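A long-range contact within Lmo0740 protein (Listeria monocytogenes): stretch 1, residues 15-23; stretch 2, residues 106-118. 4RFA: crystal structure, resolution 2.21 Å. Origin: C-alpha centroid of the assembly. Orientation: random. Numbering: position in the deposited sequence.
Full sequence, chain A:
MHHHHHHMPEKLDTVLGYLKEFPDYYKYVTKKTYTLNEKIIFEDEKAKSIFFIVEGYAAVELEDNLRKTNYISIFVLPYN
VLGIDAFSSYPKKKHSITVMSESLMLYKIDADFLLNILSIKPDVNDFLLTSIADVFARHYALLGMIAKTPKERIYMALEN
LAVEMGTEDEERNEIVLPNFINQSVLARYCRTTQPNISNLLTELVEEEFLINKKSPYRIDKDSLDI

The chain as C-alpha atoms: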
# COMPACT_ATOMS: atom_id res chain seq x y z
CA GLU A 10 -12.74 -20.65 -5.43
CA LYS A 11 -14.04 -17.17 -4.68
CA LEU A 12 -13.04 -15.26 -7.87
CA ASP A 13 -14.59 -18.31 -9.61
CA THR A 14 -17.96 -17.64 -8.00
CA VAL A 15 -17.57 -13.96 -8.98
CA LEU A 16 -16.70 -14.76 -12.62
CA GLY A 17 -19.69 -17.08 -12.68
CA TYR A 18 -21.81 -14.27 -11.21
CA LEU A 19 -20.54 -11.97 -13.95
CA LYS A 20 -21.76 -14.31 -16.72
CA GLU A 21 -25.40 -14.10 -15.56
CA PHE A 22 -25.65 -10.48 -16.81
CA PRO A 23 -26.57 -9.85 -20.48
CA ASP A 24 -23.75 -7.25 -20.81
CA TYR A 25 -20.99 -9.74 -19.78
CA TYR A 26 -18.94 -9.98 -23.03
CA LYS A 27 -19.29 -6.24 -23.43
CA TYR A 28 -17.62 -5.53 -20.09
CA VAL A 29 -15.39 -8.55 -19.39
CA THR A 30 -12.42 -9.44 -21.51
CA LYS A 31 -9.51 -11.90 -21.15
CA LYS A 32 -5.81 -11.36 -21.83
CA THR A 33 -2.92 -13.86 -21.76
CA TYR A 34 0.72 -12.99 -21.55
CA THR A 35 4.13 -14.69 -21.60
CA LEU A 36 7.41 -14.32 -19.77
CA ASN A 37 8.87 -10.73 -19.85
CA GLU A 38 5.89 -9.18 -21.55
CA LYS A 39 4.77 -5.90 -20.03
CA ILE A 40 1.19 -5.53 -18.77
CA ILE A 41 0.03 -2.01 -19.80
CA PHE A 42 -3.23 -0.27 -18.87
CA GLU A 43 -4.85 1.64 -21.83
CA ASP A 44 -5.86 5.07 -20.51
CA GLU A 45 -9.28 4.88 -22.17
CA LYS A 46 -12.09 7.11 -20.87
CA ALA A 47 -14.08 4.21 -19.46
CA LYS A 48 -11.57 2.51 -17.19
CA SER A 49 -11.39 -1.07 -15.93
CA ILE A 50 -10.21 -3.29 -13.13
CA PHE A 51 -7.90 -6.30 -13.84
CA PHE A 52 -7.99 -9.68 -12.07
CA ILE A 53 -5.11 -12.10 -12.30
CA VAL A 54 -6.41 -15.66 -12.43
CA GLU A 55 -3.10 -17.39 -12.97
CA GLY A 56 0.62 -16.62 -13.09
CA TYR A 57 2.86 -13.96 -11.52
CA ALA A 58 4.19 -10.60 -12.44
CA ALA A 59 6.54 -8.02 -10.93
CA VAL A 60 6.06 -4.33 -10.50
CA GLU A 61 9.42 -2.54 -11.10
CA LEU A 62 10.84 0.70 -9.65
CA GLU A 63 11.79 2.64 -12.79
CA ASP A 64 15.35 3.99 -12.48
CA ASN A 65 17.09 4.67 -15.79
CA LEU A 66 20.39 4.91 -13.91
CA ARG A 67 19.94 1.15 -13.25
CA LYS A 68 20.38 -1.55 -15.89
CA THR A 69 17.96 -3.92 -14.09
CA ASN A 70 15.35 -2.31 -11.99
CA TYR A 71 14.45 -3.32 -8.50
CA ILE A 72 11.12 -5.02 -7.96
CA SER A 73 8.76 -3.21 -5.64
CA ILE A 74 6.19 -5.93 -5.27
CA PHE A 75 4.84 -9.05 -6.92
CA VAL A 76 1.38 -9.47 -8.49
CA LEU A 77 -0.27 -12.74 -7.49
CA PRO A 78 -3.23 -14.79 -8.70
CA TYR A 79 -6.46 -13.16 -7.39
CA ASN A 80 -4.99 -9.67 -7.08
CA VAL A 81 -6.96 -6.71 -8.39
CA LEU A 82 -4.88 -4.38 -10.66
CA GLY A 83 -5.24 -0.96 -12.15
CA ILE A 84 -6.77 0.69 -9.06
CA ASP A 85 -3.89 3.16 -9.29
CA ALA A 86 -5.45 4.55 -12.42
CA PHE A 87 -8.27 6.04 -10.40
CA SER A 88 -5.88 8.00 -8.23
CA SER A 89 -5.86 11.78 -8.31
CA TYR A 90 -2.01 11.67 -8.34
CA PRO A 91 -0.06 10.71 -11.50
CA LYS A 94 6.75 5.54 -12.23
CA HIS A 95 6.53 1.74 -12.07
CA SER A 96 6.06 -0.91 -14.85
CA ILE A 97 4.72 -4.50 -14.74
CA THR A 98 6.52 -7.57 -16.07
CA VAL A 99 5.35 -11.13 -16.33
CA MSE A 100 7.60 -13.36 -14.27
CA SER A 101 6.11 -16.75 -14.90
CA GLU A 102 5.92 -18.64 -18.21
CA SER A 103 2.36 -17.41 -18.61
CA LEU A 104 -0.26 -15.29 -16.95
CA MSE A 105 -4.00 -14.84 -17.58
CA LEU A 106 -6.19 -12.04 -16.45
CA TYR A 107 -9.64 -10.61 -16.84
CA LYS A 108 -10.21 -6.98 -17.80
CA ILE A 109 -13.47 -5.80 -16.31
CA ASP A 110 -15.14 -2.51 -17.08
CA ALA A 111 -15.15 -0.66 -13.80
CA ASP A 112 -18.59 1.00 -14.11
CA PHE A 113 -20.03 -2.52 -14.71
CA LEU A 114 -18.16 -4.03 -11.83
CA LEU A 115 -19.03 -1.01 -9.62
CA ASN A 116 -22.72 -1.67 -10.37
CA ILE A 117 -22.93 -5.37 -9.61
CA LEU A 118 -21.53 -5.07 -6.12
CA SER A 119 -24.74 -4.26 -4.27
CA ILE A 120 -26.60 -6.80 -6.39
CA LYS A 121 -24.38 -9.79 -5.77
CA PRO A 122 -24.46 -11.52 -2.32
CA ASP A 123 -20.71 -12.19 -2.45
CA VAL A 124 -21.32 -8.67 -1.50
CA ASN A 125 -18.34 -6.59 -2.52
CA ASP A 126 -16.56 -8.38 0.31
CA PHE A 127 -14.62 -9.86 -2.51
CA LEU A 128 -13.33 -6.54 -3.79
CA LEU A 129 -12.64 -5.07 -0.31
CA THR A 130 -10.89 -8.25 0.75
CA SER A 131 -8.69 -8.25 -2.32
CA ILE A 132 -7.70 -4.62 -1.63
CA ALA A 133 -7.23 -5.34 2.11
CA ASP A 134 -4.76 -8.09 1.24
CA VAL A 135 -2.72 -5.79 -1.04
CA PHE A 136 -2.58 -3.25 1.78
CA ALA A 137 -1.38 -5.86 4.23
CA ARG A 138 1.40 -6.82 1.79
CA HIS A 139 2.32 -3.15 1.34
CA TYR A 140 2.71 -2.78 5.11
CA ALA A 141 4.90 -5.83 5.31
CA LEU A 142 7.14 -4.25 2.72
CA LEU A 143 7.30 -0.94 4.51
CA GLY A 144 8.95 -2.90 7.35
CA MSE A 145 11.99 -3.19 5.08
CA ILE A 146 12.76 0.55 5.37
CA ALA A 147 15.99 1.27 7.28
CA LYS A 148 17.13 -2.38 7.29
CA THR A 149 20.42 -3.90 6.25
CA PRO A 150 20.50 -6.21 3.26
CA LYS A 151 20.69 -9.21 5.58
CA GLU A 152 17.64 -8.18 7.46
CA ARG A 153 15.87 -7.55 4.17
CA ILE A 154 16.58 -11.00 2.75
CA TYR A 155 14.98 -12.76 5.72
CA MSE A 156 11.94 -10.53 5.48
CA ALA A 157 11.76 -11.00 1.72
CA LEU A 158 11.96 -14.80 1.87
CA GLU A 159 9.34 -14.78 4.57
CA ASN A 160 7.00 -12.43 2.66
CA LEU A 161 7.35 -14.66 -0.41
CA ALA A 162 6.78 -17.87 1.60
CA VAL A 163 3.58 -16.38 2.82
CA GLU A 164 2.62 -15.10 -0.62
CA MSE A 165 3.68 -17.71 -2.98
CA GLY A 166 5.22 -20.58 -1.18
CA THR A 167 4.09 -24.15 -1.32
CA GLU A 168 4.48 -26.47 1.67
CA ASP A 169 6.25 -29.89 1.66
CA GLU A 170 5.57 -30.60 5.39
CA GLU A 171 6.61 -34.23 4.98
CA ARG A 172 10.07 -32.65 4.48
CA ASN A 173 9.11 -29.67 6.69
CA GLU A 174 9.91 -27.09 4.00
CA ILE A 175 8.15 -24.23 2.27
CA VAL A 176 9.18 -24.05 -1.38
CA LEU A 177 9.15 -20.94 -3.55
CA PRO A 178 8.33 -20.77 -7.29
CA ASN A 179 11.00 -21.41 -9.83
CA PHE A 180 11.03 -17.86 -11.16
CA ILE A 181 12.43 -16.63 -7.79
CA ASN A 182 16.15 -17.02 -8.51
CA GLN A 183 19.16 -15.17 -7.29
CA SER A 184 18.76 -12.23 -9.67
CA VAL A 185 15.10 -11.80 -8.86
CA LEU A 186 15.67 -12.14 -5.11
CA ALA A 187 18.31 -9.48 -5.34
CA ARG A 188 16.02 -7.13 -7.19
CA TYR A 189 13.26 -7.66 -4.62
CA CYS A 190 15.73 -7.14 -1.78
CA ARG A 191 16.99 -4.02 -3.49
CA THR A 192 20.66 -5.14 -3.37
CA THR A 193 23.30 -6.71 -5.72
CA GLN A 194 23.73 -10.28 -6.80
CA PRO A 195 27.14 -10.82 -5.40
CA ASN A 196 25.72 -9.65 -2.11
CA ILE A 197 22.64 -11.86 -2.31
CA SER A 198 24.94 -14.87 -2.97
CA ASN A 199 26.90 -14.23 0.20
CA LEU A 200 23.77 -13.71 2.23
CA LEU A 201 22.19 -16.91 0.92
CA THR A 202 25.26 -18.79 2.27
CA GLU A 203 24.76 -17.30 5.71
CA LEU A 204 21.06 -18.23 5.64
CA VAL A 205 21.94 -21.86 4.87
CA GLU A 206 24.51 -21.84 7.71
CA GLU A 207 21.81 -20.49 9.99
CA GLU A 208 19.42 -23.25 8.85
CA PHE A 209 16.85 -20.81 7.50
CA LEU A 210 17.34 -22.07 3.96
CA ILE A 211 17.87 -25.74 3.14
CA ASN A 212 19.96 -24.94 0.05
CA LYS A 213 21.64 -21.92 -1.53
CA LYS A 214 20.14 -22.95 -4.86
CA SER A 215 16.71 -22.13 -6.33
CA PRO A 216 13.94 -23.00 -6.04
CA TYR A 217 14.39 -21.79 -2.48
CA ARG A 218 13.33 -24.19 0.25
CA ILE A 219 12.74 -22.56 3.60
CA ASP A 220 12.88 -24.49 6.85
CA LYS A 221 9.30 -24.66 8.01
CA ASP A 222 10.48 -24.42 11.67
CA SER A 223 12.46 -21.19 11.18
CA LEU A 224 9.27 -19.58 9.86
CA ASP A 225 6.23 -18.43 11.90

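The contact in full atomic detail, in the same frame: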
# COMPACT_ATOMS: atom_id res chain seq x y z
N VAL A 15 -17.40 -15.31 -8.42
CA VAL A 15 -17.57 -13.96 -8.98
C VAL A 15 -17.66 -13.98 -10.51
O VAL A 15 -18.57 -13.38 -11.08
CB VAL A 15 -16.41 -13.02 -8.59
CG1 VAL A 15 -16.54 -11.71 -9.36
CG2 VAL A 15 -16.38 -12.77 -7.07
N LEU A 16 -16.70 -14.63 -11.16
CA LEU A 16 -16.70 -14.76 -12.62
C LEU A 16 -17.98 -15.39 -13.12
O LEU A 16 -18.59 -14.91 -14.08
CB LEU A 16 -15.52 -15.59 -13.08
CG LEU A 16 -14.18 -14.88 -12.89
CD1 LEU A 16 -13.05 -15.88 -13.09
CD2 LEU A 16 -14.04 -13.67 -13.81
N GLY A 17 -18.39 -16.46 -12.45
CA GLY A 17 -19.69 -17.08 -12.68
C GLY A 17 -20.86 -16.13 -12.44
O GLY A 17 -21.84 -16.18 -13.15
N TYR A 18 -20.78 -15.28 -11.42
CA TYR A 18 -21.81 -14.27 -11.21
C TYR A 18 -21.85 -13.31 -12.40
O TYR A 18 -22.96 -12.95 -12.89
CB TYR A 18 -21.59 -13.50 -9.91
CG TYR A 18 -22.46 -13.96 -8.76
CD1 TYR A 18 -23.85 -13.82 -8.83
CD2 TYR A 18 -21.91 -14.51 -7.60
CE1 TYR A 18 -24.67 -14.21 -7.78
CE2 TYR A 18 -22.73 -14.92 -6.55
CZ TYR A 18 -24.11 -14.77 -6.65
OH TYR A 18 -24.94 -15.16 -5.62
N LEU A 19 -20.66 -12.93 -12.87
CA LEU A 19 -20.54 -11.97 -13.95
C LEU A 19 -21.30 -12.44 -15.18
O LEU A 19 -22.00 -11.65 -15.80
CB LEU A 19 -19.07 -11.64 -14.25
CG LEU A 19 -18.25 -11.01 -13.09
CD1 LEU A 19 -16.98 -10.32 -13.53
CD2 LEU A 19 -19.08 -10.03 -12.30
N LYS A 20 -21.19 -13.73 -15.50
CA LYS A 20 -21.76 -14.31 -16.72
C LYS A 20 -23.28 -14.33 -16.78
O LYS A 20 -23.84 -14.42 -17.87
CB LYS A 20 -21.25 -15.74 -16.93
CG LYS A 20 -19.76 -15.82 -17.25
CD LYS A 20 -19.26 -17.27 -17.26
CE LYS A 20 -17.75 -17.38 -17.48
NZ LYS A 20 -17.33 -18.77 -17.83
N GLU A 21 -23.94 -14.24 -15.63
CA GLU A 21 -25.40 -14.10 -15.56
C GLU A 21 -25.92 -12.84 -16.25
O GLU A 21 -27.05 -12.83 -16.70
CB GLU A 21 -25.88 -14.01 -14.11
CG GLU A 21 -25.51 -15.16 -13.20
CD GLU A 21 -25.96 -14.91 -11.77
OE1 GLU A 21 -25.93 -13.75 -11.29
OE2 GLU A 21 -26.34 -15.90 -11.13
N PHE A 22 -25.14 -11.76 -16.29
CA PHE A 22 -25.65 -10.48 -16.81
C PHE A 22 -25.49 -10.37 -18.32
O PHE A 22 -24.41 -10.68 -18.83
CB PHE A 22 -24.99 -9.31 -16.09
CG PHE A 22 -25.12 -9.40 -14.60
CD1 PHE A 22 -26.33 -9.83 -14.03
CD2 PHE A 22 -24.05 -9.09 -13.77
CE1 PHE A 22 -26.46 -9.94 -12.65
CE2 PHE A 22 -24.18 -9.19 -12.39
CZ PHE A 22 -25.39 -9.61 -11.83
N PRO A 23 -26.56 -9.92 -19.02
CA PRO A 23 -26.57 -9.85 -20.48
C PRO A 23 -25.40 -9.07 -21.06
O PRO A 23 -24.95 -9.40 -22.13
CB PRO A 23 -27.88 -9.15 -20.81
CG PRO A 23 -28.76 -9.39 -19.63
CD PRO A 23 -27.84 -9.43 -18.45
N LEU A 106 -5.35 -12.92 -17.24
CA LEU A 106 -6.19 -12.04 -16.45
C LEU A 106 -7.49 -11.71 -17.12
O LEU A 106 -7.66 -11.95 -18.31
CB LEU A 106 -5.43 -10.76 -16.12
CG LEU A 106 -5.00 -9.86 -17.26
CD1 LEU A 106 -6.19 -9.13 -17.87
CD2 LEU A 106 -4.00 -8.84 -16.76
N TYR A 107 -8.39 -11.14 -16.33
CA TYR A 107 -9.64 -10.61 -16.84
C TYR A 107 -9.66 -9.09 -16.77
O TYR A 107 -9.32 -8.51 -15.78
CB TYR A 107 -10.83 -11.23 -16.10
CG TYR A 107 -11.13 -12.63 -16.61
CD1 TYR A 107 -11.89 -12.83 -17.74
CD2 TYR A 107 -10.55 -13.73 -16.01
CE1 TYR A 107 -12.12 -14.11 -18.23
CE2 TYR A 107 -10.78 -15.01 -16.48
CZ TYR A 107 -11.56 -15.20 -17.58
OH TYR A 107 -11.73 -16.48 -18.02
N LYS A 108 -10.03 -8.43 -17.85
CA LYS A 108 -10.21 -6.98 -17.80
C LYS A 108 -11.69 -6.76 -17.64
O LYS A 108 -12.46 -7.18 -18.49
CB LYS A 108 -9.74 -6.36 -19.11
CG LYS A 108 -9.94 -4.86 -19.20
CD LYS A 108 -9.43 -4.34 -20.52
CE LYS A 108 -9.78 -2.87 -20.72
NZ LYS A 108 -9.60 -2.50 -22.14
N ILE A 109 -12.07 -6.07 -16.58
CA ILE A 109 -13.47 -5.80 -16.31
C ILE A 109 -13.81 -4.32 -16.24
O ILE A 109 -13.25 -3.58 -15.44
CB ILE A 109 -13.91 -6.41 -14.98
CG1 ILE A 109 -13.57 -7.89 -14.94
CG2 ILE A 109 -15.39 -6.21 -14.84
CD1 ILE A 109 -13.44 -8.45 -13.56
N ASP A 110 -14.76 -3.89 -17.05
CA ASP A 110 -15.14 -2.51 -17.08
C ASP A 110 -15.56 -2.16 -15.67
O ASP A 110 -16.30 -2.88 -15.03
CB ASP A 110 -16.23 -2.26 -18.12
CG ASP A 110 -16.87 -0.90 -17.96
OD1 ASP A 110 -17.56 -0.68 -16.93
OD2 ASP A 110 -16.64 -0.05 -18.85
N ALA A 111 -15.02 -1.05 -15.18
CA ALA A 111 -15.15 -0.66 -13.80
C ALA A 111 -16.56 -0.16 -13.43
O ALA A 111 -17.12 -0.51 -12.37
CB ALA A 111 -14.11 0.43 -13.52
N ASP A 112 -17.15 0.64 -14.30
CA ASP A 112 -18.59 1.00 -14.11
C ASP A 112 -19.49 -0.24 -13.91
O ASP A 112 -20.28 -0.29 -12.95
CB ASP A 112 -19.11 1.86 -15.27
CG ASP A 112 -19.10 3.35 -14.95
OD1 ASP A 112 -18.06 3.87 -14.48
OD2 ASP A 112 -20.14 4.00 -15.17
N PHE A 113 -19.34 -1.23 -14.81
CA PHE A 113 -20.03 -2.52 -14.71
C PHE A 113 -19.79 -3.14 -13.36
O PHE A 113 -20.70 -3.45 -12.62
CB PHE A 113 -19.50 -3.49 -15.77
CG PHE A 113 -20.16 -4.86 -15.77
CD1 PHE A 113 -21.54 -5.01 -15.93
CD2 PHE A 113 -19.37 -6.01 -15.75
CE1 PHE A 113 -22.12 -6.28 -15.98
CE2 PHE A 113 -19.95 -7.28 -15.82
CZ PHE A 113 -21.32 -7.42 -15.93
N LEU A 114 -18.53 -3.34 -13.04
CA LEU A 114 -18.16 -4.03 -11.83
C LEU A 114 -18.70 -3.23 -10.65
O LEU A 114 -19.31 -3.82 -9.74
CB LEU A 114 -16.63 -4.17 -11.72
CG LEU A 114 -16.20 -4.80 -10.39
CD1 LEU A 114 -16.79 -6.19 -10.20
CD2 LEU A 114 -14.67 -4.83 -10.28
N LEU A 115 -18.52 -1.91 -10.69
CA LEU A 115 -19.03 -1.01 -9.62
C LEU A 115 -20.55 -1.01 -9.46
O LEU A 115 -21.06 -0.47 -8.47
CB LEU A 115 -18.54 0.44 -9.82
N ASN A 116 -21.26 -1.57 -10.44
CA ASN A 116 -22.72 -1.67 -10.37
C ASN A 116 -23.22 -2.98 -9.79
O ASN A 116 -24.32 -3.04 -9.24
CB ASN A 116 -23.34 -1.50 -11.76
CG ASN A 116 -23.58 -0.05 -12.11
OD1 ASN A 116 -23.96 0.74 -11.25
ND2 ASN A 116 -23.38 0.29 -13.38
N ILE A 117 -22.43 -4.04 -9.94
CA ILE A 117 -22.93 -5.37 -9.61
C ILE A 117 -22.49 -5.79 -8.22
O ILE A 117 -22.62 -6.95 -7.82
CB ILE A 117 -22.52 -6.40 -10.68
CG1 ILE A 117 -21.02 -6.40 -10.90
CG2 ILE A 117 -23.18 -6.02 -11.99
CD1 ILE A 117 -20.59 -7.12 -12.14
N LEU A 118 -22.00 -4.82 -7.46
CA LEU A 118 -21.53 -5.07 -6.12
C LEU A 118 -22.73 -5.27 -5.20
O LEU A 118 -22.94 -6.37 -4.66
CB LEU A 118 -20.63 -3.92 -5.65
CG LEU A 118 -19.43 -3.66 -6.58
CD1 LEU A 118 -18.47 -2.61 -6.04
CD2 LEU A 118 -18.70 -4.96 -6.85

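The contact between residues 15-23 and 106-118 is apolar. No hydrogen bond crosses it, and about 349 Å² of surface is buried, both sides summed. Stretch 1 begins within a helix and leaves it before Phe 22. Stretch 2 is a strand, 106-110, followed directly by a helix.

Val 15 lies at the margin, where Val 15 CG1 comes no nearer than 5.6 Å to Leu 114 CD1. Its carbonyl helps to build the helix: Leu 19 N donates to Val 15 O at 2.8 Å.

Leu 16 makes the first contact. Its CA-to-CB bond points toward stretch 2, and chi1 m with chi2 t carries CD2 over one face of the Tyr 107 ring. Leu 16 CD2 is 4.1 Å from Tyr 107 CD2. Leu 16 CD2 sits 4.3 Å from the centroid of the Tyr 107 ring, 17° off the ring normal, a CH-pi contact. The flat ring offers a broad face to a methyl group of the branched leucine.

Gly 17 and Tyr 18 make no contact. Three residues on from Leu 16, close to one helical turn, Leu 19 comes to the interface.

Leu 19 is buried and has the largest area covered by the other stretch. Its CA-to-CB bond points sideways, but the end of the side chain comes nearer. The forked end lets it touch both parts of stretch 2. Leu 19 CD1 is 4.0 Å from Ile 109 CD1, on the strand. Leu 19 CD2 is 3.3 Å from Ile 117 CD1, on the helix, a tight approach for two methyl groups. Leu 19 O also lies at the edge of the Phe 113 ring, 4.3 Å from Phe 113 CZ.

Lys 20 and Glu 21 are exposed and make no contact with stretch 2, as suits charged side chains beside an apolar patch.

Phe 22 closes the contact. Its backbone is extended (phi/psi -87/134), but Phe 22 N still donates to Leu 19 O at 3.2 Å. Its CA-to-CB bond points toward stretch 2. Phe 22 CD2 is 3.9 Å from Phe 113 CZ, which lies at the edge of the Phe 22 ring. Phe 22 CE2 is 3.3 Å from Ile 117 CG2. Ile 117 CG2 makes the closest approach to Phe 22, and Ile 117 CD1, which meets Leu 19 CD2, is also 4.2 Å from Phe 22 CE2. Pro 23 points away.

Within stretch 2, Asp 110 caps the helix that carries Phe 113 and Ile 117. Phe 113 N donates to Asp 110 OD1 at 2.8 Å, nearly straight at 175°.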